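PDB 3KUX: putative oxidoreductase from Yersinia pestis, which probably catalyses an oxidation or reduction with a nicotinamide cofactor held by its Rossmann fold, on a substrate that is not known. Local coordinates for residues A[109-114]-A[322-327]; A[134-139]-A[248-253]; A[183-188]-A[331-336]; A[214-219]-A[225-230]. All coordinates share one frame; numbering follows the deposited sequence.

Contacts 2 and 3 are buried; contact 3 is carbon on carbon, while contact 2 also brings a threonine methyl to a tyrosine hydroxyl. Contacts 1 and 4 are partly buried. Contact 1 is the one that reaches into the Rossmann fold, where a lysine side chain lies along a helix of the C-terminal alpha/beta domain. That helix, 323-342, also serves contact 3, where it packs against helix 176-192. Contact 3 in turn touches contact 4, because L184 and L185 rest on the hairpin through F215, L219 and L228. Contacts 2 and 4 reach the same mixed sheet at different strands. Contact 4 alone is held by main-chain hydrogen bonds, because its segments are neighbouring strands of one sheet.

Contact 1: residues A[109-114]-A[322-327]; sequences ALKEHA and PATEAI
K111 packs against A323, T324 and I327 in a small helix-to-helix contact between the Rossmann fold and the C-terminal alpha/beta domain. Its helix, 104-116, belongs to the NAD-binding Rossmann fold. It lies beside strand 121-123, which ends the parallel sheet, and L110 and A114 both touch L121 there. The partner is the start of helix 323-342, from the C-terminal alpha/beta domain. P322 is the N-cap of that helix.

The two segments run nearly antiparallel, at 171°, with their axes 10.4 Å apart. The backbones come nearest at K111 and A323, whose CA atoms are 6.1 Å apart. A323 presents just its CB methyl here.

K111 spreads its contact along its chain. Its CB meets the end of I327, 3.9 Å from CD1. Its CD lies 4.1 Å from A323 CB. Further out, K111 CE comes to 3.6 Å from T324 OG1, with the two side chains alongside and pointing the same way. CG stands opposite the backbone N (chi1 161°), and bends at chi2 and chi4 lay the rest of the chain beside the partner helix. I327 also reaches A107 and N108, so it follows helix 104-116 back by one turn.

The amino group of K111 is not spent on the partner. NZ forms a salt bridge with D115, one turn further along its own helix. The contact between the segments is therefore made by the aliphatic part of the lysine. It rests on van der Waals packing, while the charge is probably balanced within the Rossmann fold.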
loop_
_atom_site.group_PDB
_atom_site.type_symbol
_atom_site.label_atom_id
_atom_site.label_comp_id
_atom_site.label_asym_id
_atom_site.label_seq_id
_atom_site.Cartn_x
_atom_site.Cartn_y
_atom_site.Cartn_z
ATOM N N ALA A 109 -11.915 13.458 -9.499
ATOM C CA ALA A 109 -11.732 14.048 -10.816
ATOM C C ALA A 109 -10.943 13.096 -11.709
ATOM O O ALA A 109 -11.337 12.824 -12.845
ATOM C CB ALA A 109 -11.027 15.390 -10.702
ATOM N N LEU A 110 -9.830 12.588 -11.185
ATOM C CA LEU A 110 -9.016 11.613 -11.906
ATOM C C LEU A 110 -9.802 10.336 -12.194
ATOM O O LEU A 110 -9.723 9.784 -13.288
ATOM C CB LEU A 110 -7.757 11.280 -11.109
ATOM C CG LEU A 110 -6.791 12.431 -10.843
ATOM C CD1 LEU A 110 -5.648 11.959 -9.955
ATOM C CD2 LEU A 110 -6.269 13.006 -12.152
ATOM N N LYS A 111 -10.553 9.877 -11.198
ATOM C CA LYS A 111 -11.403 8.700 -11.332
ATOM C C LYS A 111 -12.371 8.848 -12.506
ATOM O O LYS A 111 -12.649 7.878 -13.217
ATOM C CB LYS A 111 -12.170 8.462 -10.027
ATOM C CG LYS A 111 -13.410 7.584 -10.147
ATOM C CD LYS A 111 -13.048 6.143 -10.475
ATOM C CE LYS A 111 -14.290 5.265 -10.610
ATOM N NZ LYS A 111 -15.057 5.539 -11.860
ATOM N N GLU A 112 -12.876 10.063 -12.706
ATOM C CA GLU A 112 -13.817 10.344 -13.785
ATOM C C GLU A 112 -13.100 10.572 -15.112
ATOM O O GLU A 112 -13.419 9.946 -16.124
ATOM C CB GLU A 112 -14.657 11.575 -13.453
ATOM C CG GLU A 112 -15.551 11.427 -12.237
ATOM C CD GLU A 112 -16.278 12.717 -11.904
ATOM O OE1 GLU A 112 -16.340 13.607 -12.780
ATOM O OE2 GLU A 112 -16.784 12.844 -10.768
ATOM N N HIS A 113 -12.139 11.487 -15.103
ATOM C CA HIS A 113 -11.371 11.802 -16.297
ATOM C C HIS A 113 -10.774 10.527 -16.894
ATOM O O HIS A 113 -10.775 10.338 -18.111
ATOM C CB HIS A 113 -10.286 12.828 -15.954
ATOM C CG HIS A 113 -9.344 13.125 -17.078
ATOM N ND1 HIS A 113 -8.163 13.813 -16.894
ATOM C CD2 HIS A 113 -9.396 12.815 -18.396
ATOM C CE1 HIS A 113 -7.536 13.926 -18.050
ATOM N NE2 HIS A 113 -8.261 13.327 -18.978
ATOM N N ALA A 114 -10.287 9.645 -16.026
ATOM C CA ALA A 114 -9.682 8.389 -16.457
ATOM C C ALA A 114 -10.731 7.393 -16.934
ATOM O O ALA A 114 -10.440 6.501 -17.729
ATOM C CB ALA A 114 -8.860 7.786 -15.335
ATOM N N PRO A 322 -8.432 -0.535 -7.883
ATOM C CA PRO A 322 -9.201 0.532 -8.498
ATOM C C PRO A 322 -9.097 1.826 -7.700
ATOM O O PRO A 322 -9.002 1.795 -6.469
ATOM C CB PRO A 322 -10.638 0.005 -8.439
ATOM C CG PRO A 322 -10.506 -1.474 -8.293
ATOM C CD PRO A 322 -9.278 -1.669 -7.477
ATOM N N ALA A 323 -9.119 2.953 -8.407
ATOM C CA ALA A 323 -9.156 4.262 -7.772
ATOM C C ALA A 323 -10.284 4.287 -6.753
ATOM O O ALA A 323 -10.109 4.763 -5.634
ATOM C CB ALA A 323 -9.355 5.346 -8.818
ATOM N N THR A 324 -11.439 3.764 -7.153
ATOM C CA THR A 324 -12.591 3.627 -6.268
ATOM C C THR A 324 -12.201 3.253 -4.843
ATOM O O THR A 324 -12.648 3.880 -3.879
ATOM C CB THR A 324 -13.566 2.560 -6.801
ATOM O OG1 THR A 324 -14.510 3.178 -7.681
ATOM C CG2 THR A 324 -14.317 1.882 -5.655
ATOM N N GLU A 325 -11.369 2.223 -4.720
ATOM C CA GLU A 325 -11.001 1.682 -3.419
ATOM C C GLU A 325 -9.998 2.570 -2.702
ATOM O O GLU A 325 -9.990 2.647 -1.470
ATOM C CB GLU A 325 -10.462 0.255 -3.567
ATOM C CG GLU A 325 -11.548 -0.773 -3.872
ATOM C CD GLU A 325 -10.993 -2.150 -4.189
ATOM O OE1 GLU A 325 -9.794 -2.251 -4.526
ATOM O OE2 GLU A 325 -11.758 -3.133 -4.107
ATOM N N ALA A 326 -9.151 3.241 -3.475
ATOM C CA ALA A 326 -8.177 4.154 -2.902
ATOM C C ALA A 326 -8.914 5.337 -2.298
ATOM O O ALA A 326 -8.600 5.785 -1.197
ATOM C CB ALA A 326 -7.191 4.618 -3.959
ATOM N N ILE A 327 -9.913 5.822 -3.026
ATOM C CA ILE A 327 -10.714 6.958 -2.585
ATOM C C ILE A 327 -11.437 6.671 -1.266
ATOM O O ILE A 327 -11.502 7.533 -0.387
ATOM C CB ILE A 327 -11.719 7.378 -3.671
ATOM C CG1 ILE A 327 -10.967 7.877 -4.913
ATOM C CG2 ILE A 327 -12.682 8.433 -3.131
ATOM C CD1 ILE A 327 -11.846 8.069 -6.134
#

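Contact 2: residues A[134-139]-A[248-253]; sequences LTLKTL and GSYIKF
The ring of Y250 is approached obliquely by three side chains of helix 134-139: L139 CD2, L136 CD1 and T135 CG2. This is helix-on-sheet packing in an alpha/beta fold. Y250 is on strand 248-252 of the mixed sheet, and helix 131-142 packs over it. The segments are almost antiparallel, at 174°, with axes 11.1 Å apart.

Y250 turns its CB toward the helix and carries most of the strand's share of the contact. Its ring leaves opposite the backbone N (chi1 178°) and spans about one turn of the helix, from L139 to T135. L139 sits at the root of the ring, with CD2 3.6 Å from Y250 CB. L136 comes in obliquely, with CD1 4.1 Å from Y250 CD2. All four residues are buried.

The packing continues into the neighbours. L136 also touches Y241 and V243 on the next strand and L191 of helix 176-192. L295 of strand 290-295 packs on both Y250 and T135.

T135 meets the far end of the tyrosine nearly at a right angle. Its OG1 is bonded to S131 O in its own helix, while its methyl CG2 lies 3.6 Å from Y250 OH.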
loop_
_atom_site.group_PDB
_atom_site.type_symbol
_atom_site.label_atom_id
_atom_site.label_comp_id
_atom_site.label_asym_id
_atom_site.label_seq_id
_atom_site.Cartn_x
_atom_site.Cartn_y
_atom_site.Cartn_z
ATOM N N LEU A 134 -1.368 -11.855 3.028
ATOM C CA LEU A 134 -1.748 -12.975 2.180
ATOM C C LEU A 134 -2.102 -14.179 3.051
ATOM O O LEU A 134 -3.179 -14.772 2.914
ATOM C CB LEU A 134 -0.623 -13.327 1.201
ATOM C CG LEU A 134 -0.362 -12.287 0.106
ATOM C CD1 LEU A 134 0.938 -12.570 -0.641
ATOM C CD2 LEU A 134 -1.538 -12.203 -0.853
ATOM N N THR A 135 -1.194 -14.523 3.958
ATOM C CA THR A 135 -1.382 -15.672 4.833
ATOM C C THR A 135 -2.717 -15.582 5.547
ATOM O O THR A 135 -3.471 -16.559 5.614
ATOM C CB THR A 135 -0.275 -15.754 5.882
ATOM O OG1 THR A 135 0.994 -15.832 5.222
ATOM C CG2 THR A 135 -0.472 -16.977 6.755
ATOM N N LEU A 136 -3.002 -14.395 6.072
ATOM C CA LEU A 136 -4.230 -14.143 6.808
ATOM C C LEU A 136 -5.486 -14.332 5.954
ATOM O O LEU A 136 -6.411 -15.041 6.361
ATOM C CB LEU A 136 -4.199 -12.745 7.405
ATOM C CG LEU A 136 -5.434 -12.351 8.203
ATOM C CD1 LEU A 136 -5.676 -13.347 9.326
ATOM C CD2 LEU A 136 -5.265 -10.945 8.737
ATOM N N LYS A 137 -5.521 -13.703 4.778
ATOM C CA LYS A 137 -6.643 -13.877 3.847
ATOM C C LYS A 137 -6.987 -15.351 3.680
ATOM O O LYS A 137 -8.156 -15.735 3.693
ATOM C CB LYS A 137 -6.324 -13.275 2.476
ATOM C CG LYS A 137 -6.479 -11.765 2.393
ATOM C CD LYS A 137 -6.168 -11.247 0.988
ATOM C CE LYS A 137 -7.111 -11.848 -0.038
ATOM N NZ LYS A 137 -6.866 -11.311 -1.404
ATOM N N THR A 138 -5.954 -16.171 3.528
ATOM C CA THR A 138 -6.125 -17.603 3.331
ATOM C C THR A 138 -6.661 -18.291 4.583
ATOM O O THR A 138 -7.480 -19.209 4.494
ATOM C CB THR A 138 -4.800 -18.261 2.909
ATOM O OG1 THR A 138 -4.247 -17.544 1.798
ATOM C CG2 THR A 138 -5.023 -19.702 2.507
ATOM N N LEU A 139 -6.202 -17.850 5.750
ATOM C CA LEU A 139 -6.665 -18.430 7.010
ATOM C C LEU A 139 -8.155 -18.175 7.250
ATOM O O LEU A 139 -8.877 -19.050 7.729
ATOM C CB LEU A 139 -5.843 -17.896 8.183
ATOM C CG LEU A 139 -6.296 -18.339 9.575
ATOM C CD1 LEU A 139 -6.064 -19.827 9.765
ATOM C CD2 LEU A 139 -5.594 -17.534 10.663
ATOM N N GLY A 248 -10.849 -19.878 17.550
ATOM C CA GLY A 248 -9.404 -19.800 17.676
ATOM C C GLY A 248 -8.824 -18.424 17.447
ATOM O O GLY A 248 -9.551 -17.439 17.309
ATOM N N SER A 249 -7.501 -18.361 17.402
ATOM C CA SER A 249 -6.808 -17.096 17.265
ATOM C C SER A 249 -5.565 -17.253 16.405
ATOM O O SER A 249 -5.056 -18.363 16.214
ATOM C CB SER A 249 -6.421 -16.553 18.644
ATOM O OG SER A 249 -7.553 -16.454 19.501
ATOM N N TYR A 250 -5.085 -16.127 15.885
ATOM C CA TYR A 250 -3.853 -16.084 15.108
ATOM C C TYR A 250 -3.029 -14.876 15.554
ATOM O O TYR A 250 -3.503 -13.744 15.491
ATOM C CB TYR A 250 -4.189 -15.987 13.623
ATOM C CG TYR A 250 -3.005 -15.884 12.684
ATOM C CD1 TYR A 250 -2.135 -16.954 12.505
ATOM C CD2 TYR A 250 -2.779 -14.727 11.942
ATOM C CE1 TYR A 250 -1.059 -16.868 11.626
ATOM C CE2 TYR A 250 -1.708 -14.633 11.067
ATOM C CZ TYR A 250 -0.852 -15.706 10.914
ATOM O OH TYR A 250 0.212 -15.618 10.049
ATOM N N ILE A 251 -1.815 -15.120 16.037
ATOM C CA ILE A 251 -0.898 -14.034 16.357
ATOM C C ILE A 251 0.340 -14.139 15.470
ATOM O O ILE A 251 0.982 -15.193 15.414
ATOM C CB ILE A 251 -0.457 -14.043 17.851
ATOM C CG1 ILE A 251 -1.637 -13.758 18.782
ATOM C CG2 ILE A 251 0.612 -12.999 18.100
ATOM C CD1 ILE A 251 -2.384 -14.989 19.218
ATOM N N LYS A 252 0.675 -13.054 14.774
ATOM C CA LYS A 252 1.891 -13.033 13.965
ATOM C C LYS A 252 2.824 -11.869 14.291
ATOM O O LYS A 252 2.373 -10.734 14.475
ATOM C CB LYS A 252 1.577 -13.021 12.462
ATOM C CG LYS A 252 2.818 -12.720 11.622
ATOM C CD LYS A 252 2.851 -13.498 10.319
ATOM C CE LYS A 252 4.288 -13.787 9.886
ATOM N NZ LYS A 252 5.150 -12.567 9.916
ATOM N N PHE A 253 4.125 -12.164 14.329
ATOM C CA PHE A 253 5.163 -11.158 14.562
ATOM C C PHE A 253 6.012 -10.860 13.322
ATOM O O PHE A 253 6.047 -11.641 12.374
ATOM C CB PHE A 253 6.075 -11.600 15.695
ATOM C CG PHE A 253 5.516 -11.343 17.053
ATOM C CD1 PHE A 253 5.947 -10.250 17.799
ATOM C CD2 PHE A 253 4.562 -12.192 17.597
ATOM C CE1 PHE A 253 5.434 -10.004 19.073
ATOM C CE2 PHE A 253 4.045 -11.957 18.865
ATOM C CZ PHE A 253 4.483 -10.859 19.606
#

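Contact 3: residues A[183-188]-A[331-336]; sequences HLLDQA and ELIELG
The backbones come nearest at L185 and L332, whose CA atoms are 7.6 Å apart, where helix 176-192 meets helix 323-342. Both segments are helical throughout, and each helix runs on past the segment at both ends.

One side chain of the first helix does the work. L185 points toward the partner and places its two methyl branches on different atoms. CD1 fits between two residues of helix 323-342. It lies 3.8 Å from L332 CB and 3.6 Å from I333 CD1. CD2 lies further along the same L332 side chain, 3.9 Å from L332 CD1. The side chains meet at a slant.

I333 reaches L185 by a bend. Its CB does not aim at the other helix, but chi2 of -74° folds CD1 back toward L185. I333 CG1 follows at 3.9 Å from L185 CD1. L332, by contrast, points toward L185 directly and touches it with both CB and CD1.

All three side chains are buried, and they meet through carbon alone. A polar tie between the two helices lies close by, where the carbonyl of I333 accepts a hydrogen bond from W177 NE1. D186, next to L185, turns to another partner and forms a salt bridge with R128.

L332 also touches L189, and I333 also touches Y178 and P182, so the pair follows several turns of helix 176-192. L185 itself reaches on to the mixed sheet, touching L219 of strand 214-221 and L228 of strand 224-231. It thus stands between helix 323-342 and the hairpin made by those two strands.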
loop_
_atom_site.group_PDB
_atom_site.type_symbol
_atom_site.label_atom_id
_atom_site.label_comp_id
_atom_site.label_asym_id
_atom_site.label_seq_id
_atom_site.Cartn_x
_atom_site.Cartn_y
_atom_site.Cartn_z
ATOM N N HIS A 183 -2.128 2.110 4.505
ATOM C CA HIS A 183 -1.805 0.691 4.392
ATOM C C HIS A 183 -2.741 -0.148 5.247
ATOM O O HIS A 183 -3.348 -1.100 4.765
ATOM C CB HIS A 183 -0.353 0.429 4.794
ATOM C CG HIS A 183 0.647 0.960 3.816
ATOM N ND1 HIS A 183 0.638 0.613 2.481
ATOM C CD2 HIS A 183 1.693 1.805 3.978
ATOM C CE1 HIS A 183 1.632 1.226 1.863
ATOM N NE2 HIS A 183 2.287 1.955 2.749
ATOM N N LEU A 184 -2.861 0.226 6.516
ATOM C CA LEU A 184 -3.651 -0.530 7.477
ATOM C C LEU A 184 -5.142 -0.461 7.172
ATOM O O LEU A 184 -5.818 -1.487 7.139
ATOM C CB LEU A 184 -3.371 -0.028 8.890
ATOM C CG LEU A 184 -2.075 -0.519 9.540
ATOM C CD1 LEU A 184 -1.024 -0.892 8.512
ATOM C CD2 LEU A 184 -1.540 0.520 10.513
ATOM N N LEU A 185 -5.651 0.746 6.948
ATOM C CA LEU A 185 -7.054 0.932 6.607
ATOM C C LEU A 185 -7.453 0.086 5.404
ATOM O O LEU A 185 -8.504 -0.560 5.406
ATOM C CB LEU A 185 -7.350 2.404 6.326
ATOM C CG LEU A 185 -7.532 3.328 7.534
ATOM C CD1 LEU A 185 -7.559 4.792 7.102
ATOM C CD2 LEU A 185 -8.793 2.966 8.295
ATOM N N ASP A 186 -6.615 0.089 4.374
ATOM C CA ASP A 186 -6.938 -0.634 3.160
ATOM C C ASP A 186 -7.086 -2.128 3.425
ATOM O O ASP A 186 -8.003 -2.769 2.901
ATOM C CB ASP A 186 -5.889 -0.394 2.084
ATOM C CG ASP A 186 -6.226 -1.103 0.788
ATOM O OD1 ASP A 186 -7.331 -0.861 0.254
ATOM O OD2 ASP A 186 -5.396 -1.910 0.310
ATOM N N GLN A 187 -6.188 -2.682 4.237
ATOM C CA GLN A 187 -6.276 -4.096 4.609
ATOM C C GLN A 187 -7.569 -4.400 5.370
ATOM O O GLN A 187 -8.242 -5.394 5.097
ATOM C CB GLN A 187 -5.068 -4.514 5.443
ATOM C CG GLN A 187 -3.763 -4.562 4.669
ATOM C CD GLN A 187 -2.613 -5.098 5.502
ATOM O OE1 GLN A 187 -1.561 -5.455 4.966
ATOM N NE2 GLN A 187 -2.806 -5.157 6.820
ATOM N N ALA A 188 -7.908 -3.538 6.324
ATOM C CA ALA A 188 -9.128 -3.700 7.107
ATOM C C ALA A 188 -10.358 -3.725 6.202
ATOM O O ALA A 188 -11.252 -4.556 6.371
ATOM C CB ALA A 188 -9.247 -2.595 8.128
ATOM N N GLU A 331 -10.973 8.619 2.212
ATOM C CA GLU A 331 -12.094 9.167 2.970
ATOM C C GLU A 331 -11.945 8.872 4.454
ATOM O O GLU A 331 -12.214 9.727 5.300
ATOM C CB GLU A 331 -13.413 8.584 2.475
ATOM C CG GLU A 331 -13.876 9.119 1.136
ATOM C CD GLU A 331 -15.123 8.416 0.635
ATOM O OE1 GLU A 331 -15.900 7.918 1.477
ATOM O OE2 GLU A 331 -15.324 8.362 -0.598
ATOM N N LEU A 332 -11.526 7.651 4.764
ATOM C CA LEU A 332 -11.326 7.249 6.146
ATOM C C LEU A 332 -10.133 7.959 6.770
ATOM O O LEU A 332 -10.113 8.211 7.981
ATOM C CB LEU A 332 -11.140 5.737 6.243
ATOM C CG LEU A 332 -12.364 4.911 5.863
ATOM C CD1 LEU A 332 -12.158 3.475 6.290
ATOM C CD2 LEU A 332 -13.608 5.486 6.513
ATOM N N ILE A 333 -9.133 8.277 5.952
ATOM C CA ILE A 333 -7.991 9.029 6.446
ATOM C C ILE A 333 -8.475 10.380 6.944
ATOM O O ILE A 333 -8.126 10.805 8.038
ATOM C CB ILE A 333 -6.897 9.201 5.374
ATOM C CG1 ILE A 333 -6.236 7.859 5.080
ATOM C CG2 ILE A 333 -5.827 10.165 5.851
ATOM C CD1 ILE A 333 -5.300 7.391 6.182
ATOM N N GLU A 334 -9.303 11.048 6.151
ATOM C CA GLU A 334 -9.851 12.331 6.566
ATOM C C GLU A 334 -10.769 12.164 7.771
ATOM O O GLU A 334 -10.732 12.968 8.709
ATOM C CB GLU A 334 -10.602 13.008 5.419
ATOM C CG GLU A 334 -9.698 13.602 4.346
ATOM C CD GLU A 334 -10.392 14.689 3.533
ATOM O OE1 GLU A 334 -11.580 14.981 3.807
ATOM O OE2 GLU A 334 -9.747 15.254 2.621
ATOM N N LEU A 335 -11.595 11.121 7.745
ATOM C CA LEU A 335 -12.536 10.881 8.831
ATOM C C LEU A 335 -11.784 10.644 10.138
ATOM O O LEU A 335 -12.275 10.985 11.215
ATOM C CB LEU A 335 -13.459 9.701 8.511
ATOM C CG LEU A 335 -14.750 9.606 9.340
ATOM C CD1 LEU A 335 -15.542 10.910 9.279
ATOM C CD2 LEU A 335 -15.620 8.433 8.896
ATOM N N GLY A 336 -10.589 10.068 10.039
ATOM C CA GLY A 336 -9.743 9.857 11.208
ATOM C C GLY A 336 -9.357 11.186 11.828
ATOM O O GLY A 336 -9.442 11.361 13.048
#

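Contact 4: residues A[214-219]-A[225-230]; sequences YFHAVL and RVVLHS
Strands 214-221 and 224-231 form a beta hairpin, and F215 to L219 pair with S230 to V226 in regular antiparallel register. Six main-chain hydrogen bonds join them. They come in reciprocal pairs at F215 and S230, A217 and L228, and L219 and V226. A217 N donates to L228 O at 2.7 Å, almost straight at 174°. The bond from F215 N to S230 O is longer, at 3.1 Å. H216 with H229 and V218 with V227 are the non-hydrogen-bonded pairs.

One face carries F215, A217, L219, V226, L228 and S230. F215 takes chi1 of 80°, its ring lodged between its own N and carbonyl carbon. This brings the ring over S230, and S230 CB makes a CH-pi contact 4.0 Å from the ring centroid. The side chains of L219 and L228 cross at about a right angle, with L219 CD1 4.0 Å from L228 CD1.

The hairpin lies within the mixed sheet of the C-terminal alpha/beta fold, between strands 148-156 and 197-203. The F215 face looks to helix 176-192, with W177 edge-to-face against F215. S230 OG is bonded to F155 O on strand 148-156.

The opposite face carries an aromatic cluster of Y214, H216 and H229. The rings of Y214 and H229 are nearly perpendicular, at 88°, with centroids 5.2 Å apart. H229 also stacks on H154. Further along this face, V218 CG2 meets V227 CG2 at 4.3 Å.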
loop_
_atom_site.group_PDB
_atom_site.type_symbol
_atom_site.label_atom_id
_atom_site.label_comp_id
_atom_site.label_asym_id
_atom_site.label_seq_id
_atom_site.Cartn_x
_atom_site.Cartn_y
_atom_site.Cartn_z
ATOM N N TYR A 214 2.063 8.902 16.633
ATOM C CA TYR A 214 1.288 7.870 17.312
ATOM C C TYR A 214 -0.150 7.906 16.816
ATOM O O TYR A 214 -0.720 8.983 16.635
ATOM C CB TYR A 214 1.312 8.109 18.825
ATOM C CG TYR A 214 0.320 7.276 19.628
ATOM C CD1 TYR A 214 0.704 6.081 20.225
ATOM C CD2 TYR A 214 -0.992 7.698 19.803
ATOM C CE1 TYR A 214 -0.193 5.328 20.963
ATOM C CE2 TYR A 214 -1.894 6.954 20.538
ATOM C CZ TYR A 214 -1.493 5.769 21.116
ATOM O OH TYR A 214 -2.396 5.021 21.851
ATOM N N PHE A 215 -0.739 6.738 16.589
ATOM C CA PHE A 215 -2.170 6.678 16.290
ATOM C C PHE A 215 -2.790 5.348 16.677
ATOM O O PHE A 215 -2.178 4.293 16.514
ATOM C CB PHE A 215 -2.467 7.023 14.822
ATOM C CG PHE A 215 -2.222 5.900 13.856
ATOM C CD1 PHE A 215 -3.046 4.790 13.836
ATOM C CD2 PHE A 215 -1.188 5.975 12.936
ATOM C CE1 PHE A 215 -2.828 3.756 12.931
ATOM C CE2 PHE A 215 -0.963 4.946 12.027
ATOM C CZ PHE A 215 -1.786 3.837 12.026
ATOM N N HIS A 216 -4.011 5.420 17.194
ATOM C CA HIS A 216 -4.742 4.245 17.647
ATOM C C HIS A 216 -6.170 4.343 17.121
ATOM O O HIS A 216 -6.959 5.158 17.598
ATOM C CB HIS A 216 -4.723 4.199 19.176
ATOM C CG HIS A 216 -5.250 2.927 19.758
ATOM N ND1 HIS A 216 -6.488 2.839 20.356
ATOM C CD2 HIS A 216 -4.697 1.694 19.857
ATOM C CE1 HIS A 216 -6.681 1.605 20.788
ATOM N NE2 HIS A 216 -5.610 0.889 20.496
ATOM N N ALA A 217 -6.495 3.533 16.116
ATOM C CA ALA A 217 -7.804 3.614 15.461
ATOM C C ALA A 217 -8.666 2.413 15.773
ATOM O O ALA A 217 -8.197 1.278 15.742
ATOM C CB ALA A 217 -7.639 3.748 13.961
ATOM N N VAL A 218 -9.937 2.667 16.061
ATOM C CA VAL A 218 -10.900 1.603 16.283
ATOM C C VAL A 218 -12.012 1.679 15.243
ATOM O O VAL A 218 -12.729 2.679 15.162
ATOM C CB VAL A 218 -11.525 1.702 17.684
ATOM C CG1 VAL A 218 -12.612 0.654 17.858
ATOM C CG2 VAL A 218 -10.457 1.562 18.756
ATOM N N LEU A 219 -12.142 0.625 14.441
ATOM C CA LEU A 219 -13.227 0.511 13.466
ATOM C C LEU A 219 -14.266 -0.455 14.000
ATOM O O LEU A 219 -13.942 -1.589 14.358
ATOM C CB LEU A 219 -12.704 0.019 12.118
ATOM C CG LEU A 219 -11.806 0.970 11.325
ATOM C CD1 LEU A 219 -10.531 1.289 12.102
ATOM C CD2 LEU A 219 -11.470 0.387 9.963
ATOM N N ARG A 225 -14.720 -5.937 16.159
ATOM C CA ARG A 225 -13.872 -4.760 16.362
ATOM C C ARG A 225 -12.549 -4.901 15.613
ATOM O O ARG A 225 -11.947 -5.978 15.585
ATOM C CB ARG A 225 -13.589 -4.519 17.845
ATOM C CG ARG A 225 -14.816 -4.280 18.699
ATOM C CD ARG A 225 -15.616 -3.069 18.265
ATOM N NE ARG A 225 -17.043 -3.391 18.301
ATOM C CZ ARG A 225 -17.849 -3.137 19.326
ATOM N NH1 ARG A 225 -17.386 -2.532 20.406
ATOM N NH2 ARG A 225 -19.125 -3.484 19.266
ATOM N N VAL A 226 -12.102 -3.803 15.011
ATOM C CA VAL A 226 -10.807 -3.757 14.343
ATOM C C VAL A 226 -9.941 -2.654 14.949
ATOM O O VAL A 226 -10.354 -1.499 15.000
ATOM C CB VAL A 226 -10.972 -3.487 12.838
ATOM C CG1 VAL A 226 -9.644 -3.087 12.217
ATOM C CG2 VAL A 226 -11.558 -4.707 12.138
ATOM N N VAL A 227 -8.747 -3.004 15.413
ATOM C CA VAL A 227 -7.865 -2.004 16.001
ATOM C C VAL A 227 -6.596 -1.825 15.179
ATOM O O VAL A 227 -5.812 -2.761 15.017
ATOM C CB VAL A 227 -7.497 -2.342 17.460
ATOM C CG1 VAL A 227 -6.444 -1.365 17.991
ATOM C CG2 VAL A 227 -8.735 -2.303 18.333
ATOM N N LEU A 228 -6.401 -0.617 14.657
ATOM C CA LEU A 228 -5.202 -0.298 13.894
ATOM C C LEU A 228 -4.341 0.628 14.735
ATOM O O LEU A 228 -4.842 1.606 15.280
ATOM C CB LEU A 228 -5.564 0.383 12.572
ATOM C CG LEU A 228 -6.735 -0.192 11.776
ATOM C CD1 LEU A 228 -6.938 0.593 10.481
ATOM C CD2 LEU A 228 -6.538 -1.674 11.489
ATOM N N HIS A 229 -3.050 0.335 14.831
ATOM C CA HIS A 229 -2.200 1.040 15.776
ATOM C C HIS A 229 -0.769 1.213 15.265
ATOM O O HIS A 229 -0.197 0.303 14.669
ATOM C CB HIS A 229 -2.192 0.285 17.116
ATOM C CG HIS A 229 -1.444 0.987 18.207
ATOM N ND1 HIS A 229 -2.045 1.392 19.378
ATOM C CD2 HIS A 229 -0.145 1.360 18.301
ATOM C CE1 HIS A 229 -1.148 1.985 20.149
ATOM N NE2 HIS A 229 0.011 1.980 19.518
ATOM N N SER A 230 -0.185 2.380 15.507
ATOM C CA SER A 230 1.229 2.577 15.207
ATOM C C SER A 230 1.895 3.530 16.200
ATOM O O SER A 230 1.217 4.309 16.878
ATOM C CB SER A 230 1.418 3.073 13.776
ATOM O OG SER A 230 2.762 2.906 13.371
#